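Local coordinates for protein Glucose/sorbosone dehydrogenases (PDB 2G8S) that belongs to the glucose/sorbosone dehydrogenase family, folds as a beta-propeller and binds a calcium ion, at residues Pro263-Trp267 / Val311-Arg316. Sequence-based numbering, arbitrary orientation.
Sequences PVFYW and VTEDGR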
ATOM      1  N   PRO A 263      -9.880   8.225  12.389  1.00  6.19           N
ATOM      2  CA  PRO A 263      -8.987   7.065  12.319  1.00  6.27           C
ATOM      3  C   PRO A 263      -9.026   6.298  13.639  1.00  6.28           C
ATOM      4  O   PRO A 263      -9.468   6.838  14.657  1.00  7.37           O
ATOM      5  CB  PRO A 263      -7.611   7.708  12.140  1.00  6.36           C
ATOM      6  CG  PRO A 263      -7.740   9.032  12.869  1.00  5.93           C
ATOM      7  CD  PRO A 263      -9.139   9.493  12.537  1.00  5.97           C
ATOM      8  N   VAL A 264      -8.590   5.044  13.620  1.00  5.96           N
ATOM      9  CA  VAL A 264      -8.470   4.296  14.856  1.00  6.44           C
ATOM     10  C   VAL A 264      -7.135   4.559  15.550  1.00  6.73           C
ATOM     11  O   VAL A 264      -6.961   4.205  16.709  1.00  7.86           O
ATOM     12  CB  VAL A 264      -8.711   2.779  14.664  1.00  6.09           C
ATOM     13  CG1 VAL A 264     -10.123   2.538  14.134  1.00  7.97           C
ATOM     14  CG2 VAL A 264      -7.663   2.151  13.739  1.00  6.99           C
ATOM     15  N   PHE A 265      -6.195   5.170  14.831  1.00  6.67           N
ATOM     16  CA  PHE A 265      -4.930   5.610  15.409  1.00  6.10           C
ATOM     17  C   PHE A 265      -4.394   6.763  14.586  1.00  6.23           C
ATOM     18  O   PHE A 265      -4.555   6.794  13.367  1.00  5.93           O
ATOM     19  CB  PHE A 265      -3.908   4.459  15.414  1.00  6.43           C
ATOM     20  CG  PHE A 265      -2.803   4.633  16.417  1.00  5.20           C
ATOM     21  CD1 PHE A 265      -2.954   4.144  17.710  1.00  6.71           C
ATOM     22  CD2 PHE A 265      -1.627   5.307  16.083  1.00  6.57           C
ATOM     23  CE1 PHE A 265      -1.946   4.316  18.659  1.00  6.63           C
ATOM     24  CE2 PHE A 265      -0.611   5.486  17.029  1.00  7.09           C
ATOM     25  CZ  PHE A 265      -0.770   4.990  18.315  1.00  7.23           C
ATOM     26  N   TYR A 266      -3.766   7.722  15.252  1.00  5.99           N
ATOM     27  CA  TYR A 266      -3.055   8.771  14.536  1.00  6.21           C
ATOM     28  C   TYR A 266      -1.768   9.123  15.263  1.00  6.17           C
ATOM     29  O   TYR A 266      -1.627   8.867  16.472  1.00  6.60           O
ATOM     30  CB  TYR A 266      -3.927  10.021  14.308  1.00  6.25           C
ATOM     31  CG  TYR A 266      -4.479  10.609  15.588  1.00  7.27           C
ATOM     32  CD1 TYR A 266      -3.766  11.575  16.307  1.00  7.43           C
ATOM     33  CD2 TYR A 266      -5.710  10.174  16.093  1.00  7.68           C
ATOM     34  CE1 TYR A 266      -4.278  12.095  17.500  1.00  7.26           C
ATOM     35  CE2 TYR A 266      -6.225  10.681  17.271  1.00  8.47           C
ATOM     36  CZ  TYR A 266      -5.507  11.638  17.969  1.00  7.15           C
ATOM     37  OH  TYR A 266      -6.034  12.123  19.139  1.00  9.67           O
ATOM     38  N   TRP A 267      -0.823   9.676  14.508  1.00  6.50           N
ATOM     39  CA  TRP A 267       0.431  10.161  15.068  1.00  7.00           C
ATOM     40  C   TRP A 267       0.553  11.640  14.757  1.00  7.79           C
ATOM     41  O   TRP A 267       0.611  12.023  13.584  1.00  8.63           O
ATOM     42  CB  TRP A 267       1.633   9.465  14.422  1.00  7.35           C
ATOM     43  CG  TRP A 267       1.797   7.991  14.676  1.00  6.90           C
ATOM     44  CD1 TRP A 267       2.630   7.405  15.594  1.00  7.61           C
ATOM     45  CD2 TRP A 267       1.183   6.915  13.953  1.00  6.71           C
ATOM     46  NE1 TRP A 267       2.552   6.035  15.505  1.00  7.68           N
ATOM     47  CE2 TRP A 267       1.675   5.705  14.501  1.00  7.47           C
ATOM     48  CE3 TRP A 267       0.267   6.853  12.890  1.00  6.70           C
ATOM     49  CZ2 TRP A 267       1.267   4.449  14.031  1.00  7.61           C
ATOM     50  CZ3 TRP A 267      -0.141   5.595  12.422  1.00  6.96           C
ATOM     51  CH2 TRP A 267       0.366   4.416  12.992  1.00  7.60           C
ATOM     52  N   VAL A 311      -6.078  -0.353  18.447  1.00  9.81           N
ATOM     53  CA  VAL A 311      -4.668  -0.626  18.262  1.00 10.09           C
ATOM     54  C   VAL A 311      -3.838   0.307  19.152  1.00  9.85           C
ATOM     55  O   VAL A 311      -4.202   1.480  19.350  1.00  9.66           O
ATOM     56  CB  VAL A 311      -4.303  -0.561  16.745  1.00 11.05           C
ATOM     57  CG1 VAL A 311      -4.457   0.847  16.189  1.00 10.78           C
ATOM     58  CG2 VAL A 311      -2.955  -1.135  16.465  1.00 12.78           C
ATOM     59  N   THR A 312      -2.775  -0.235  19.746  1.00  8.99           N
ATOM     60  CA  THR A 312      -1.856   0.560  20.575  1.00  9.14           C
ATOM     61  C   THR A 312      -0.420   0.285  20.144  1.00  8.96           C
ATOM     62  O   THR A 312      -0.132  -0.778  19.587  1.00  8.83           O
ATOM     63  CB  THR A 312      -2.017   0.274  22.086  1.00  9.40           C
ATOM     64  OG1 THR A 312      -1.803  -1.112  22.350  1.00  9.99           O
ATOM     65  CG2 THR A 312      -3.405   0.679  22.576  1.00  9.86           C
ATOM     66  N   GLU A 313       0.481   1.229  20.407  1.00  8.69           N
ATOM     67  CA  GLU A 313       1.871   1.086  19.969  1.00  8.87           C
ATOM     68  C   GLU A 313       2.721   0.426  21.060  1.00  8.74           C
ATOM     69  O   GLU A 313       2.839   0.962  22.164  1.00  9.73           O
ATOM     70  CB  GLU A 313       2.457   2.445  19.550  1.00  8.83           C
ATOM     71  CG  GLU A 313       3.880   2.334  19.025  1.00  9.22           C
ATOM     72  CD  GLU A 313       4.382   3.562  18.275  1.00 10.66           C
ATOM     73  OE1 GLU A 313       3.584   4.221  17.563  1.00 13.29           O
ATOM     74  OE2 GLU A 313       5.601   3.836  18.352  1.00 10.54           O
ATOM     75  N   ASP A 314       3.297  -0.738  20.755  1.00  8.35           N
ATOM     76  CA  ASP A 314       4.195  -1.413  21.701  1.00  8.48           C
ATOM     77  C   ASP A 314       5.565  -0.754  21.721  1.00  8.44           C
ATOM     78  O   ASP A 314       6.194  -0.620  22.776  1.00  9.18           O
ATOM     79  CB  ASP A 314       4.422  -2.863  21.305  1.00  7.94           C
ATOM     80  CG  ASP A 314       3.181  -3.717  21.382  1.00  8.90           C
ATOM     81  OD1 ASP A 314       2.085  -3.237  21.746  1.00  9.88           O
ATOM     82  OD2 ASP A 314       3.335  -4.914  21.057  1.00 10.67           O
ATOM     83  N   GLY A 315       6.038  -0.370  20.543  1.00  8.11           N
ATOM     84  CA  GLY A 315       7.380   0.176  20.401  1.00  7.81           C
ATOM     85  C   GLY A 315       7.883   0.006  18.983  1.00  7.80           C
ATOM     86  O   GLY A 315       7.096  -0.180  18.058  1.00  7.95           O
ATOM     87  N   ARG A 316       9.201   0.096  18.824  1.00  7.60           N
ATOM     88  CA  ARG A 316       9.848   0.088  17.513  1.00  7.97           C
ATOM     89  C   ARG A 316      10.924  -0.975  17.437  1.00  8.03           C
ATOM     90  O   ARG A 316      11.570  -1.297  18.445  1.00  9.32           O
ATOM     91  CB  ARG A 316      10.504   1.443  17.236  1.00  7.69           C
ATOM     92  CG  ARG A 316       9.583   2.654  17.360  1.00  8.37           C
ATOM     93  CD  ARG A 316       8.444   2.621  16.339  1.00  8.82           C
ATOM     94  NE  ARG A 316       7.599   3.810  16.426  1.00  8.77           N
ATOM     95  CZ  ARG A 316       7.658   4.850  15.598  1.00  8.93           C
ATOM     96  NH1 ARG A 316       8.527   4.874  14.592  1.00  8.32           N
ATOM     97  NH2 ARG A 316       6.829   5.882  15.776  1.00  9.37           N
TER
HETATM   98  O   HOH W   1      -7.473   2.340  18.651  1.00 13.20           O
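Polar contacts lie at the W267 and E313 end. Indole NE1 of W267 donates a nearly straight hydrogen bond to OE1 of E313 (2.9 Å, 163°), giving the buried ring's one polar atom an acceptor. The extended E313 side chain spans the gap, and its OE2 takes a hydrogen-bonded salt bridge from NE of R316 (2.8 Å). R316 NH1 pairs with D298 and D300.

F265 and V264 supply the apolar contacts. F265 sends CB against CG1 of V311 (3.7 Å), and M304 touches both residues. Branched V264 adds a looser contact, CG2 to V311 CG1 (4.2 Å). The F265 ring edge meets a carbonyl oxygen, CD1 lying 3.4 Å from V311 O, which suits the slightly positive aromatic rim.

Water 1 bridges the backbones, donating to V264 O (2.7 Å) and accepting from V311 N (3.0 Å).

The strand axes approach to 8.5 Å at 44°. V264 and F265 form a classic beta bulge opposite I224, and D314 and G315 another against strand 300-307. At G315's backbone angles a CB would jam against the preceding carbonyl oxygen, so glycine suits the bulge. Each strand is outermost in its own four-stranded antiparallel sheet, as is typical of neighbouring beta-propeller blades.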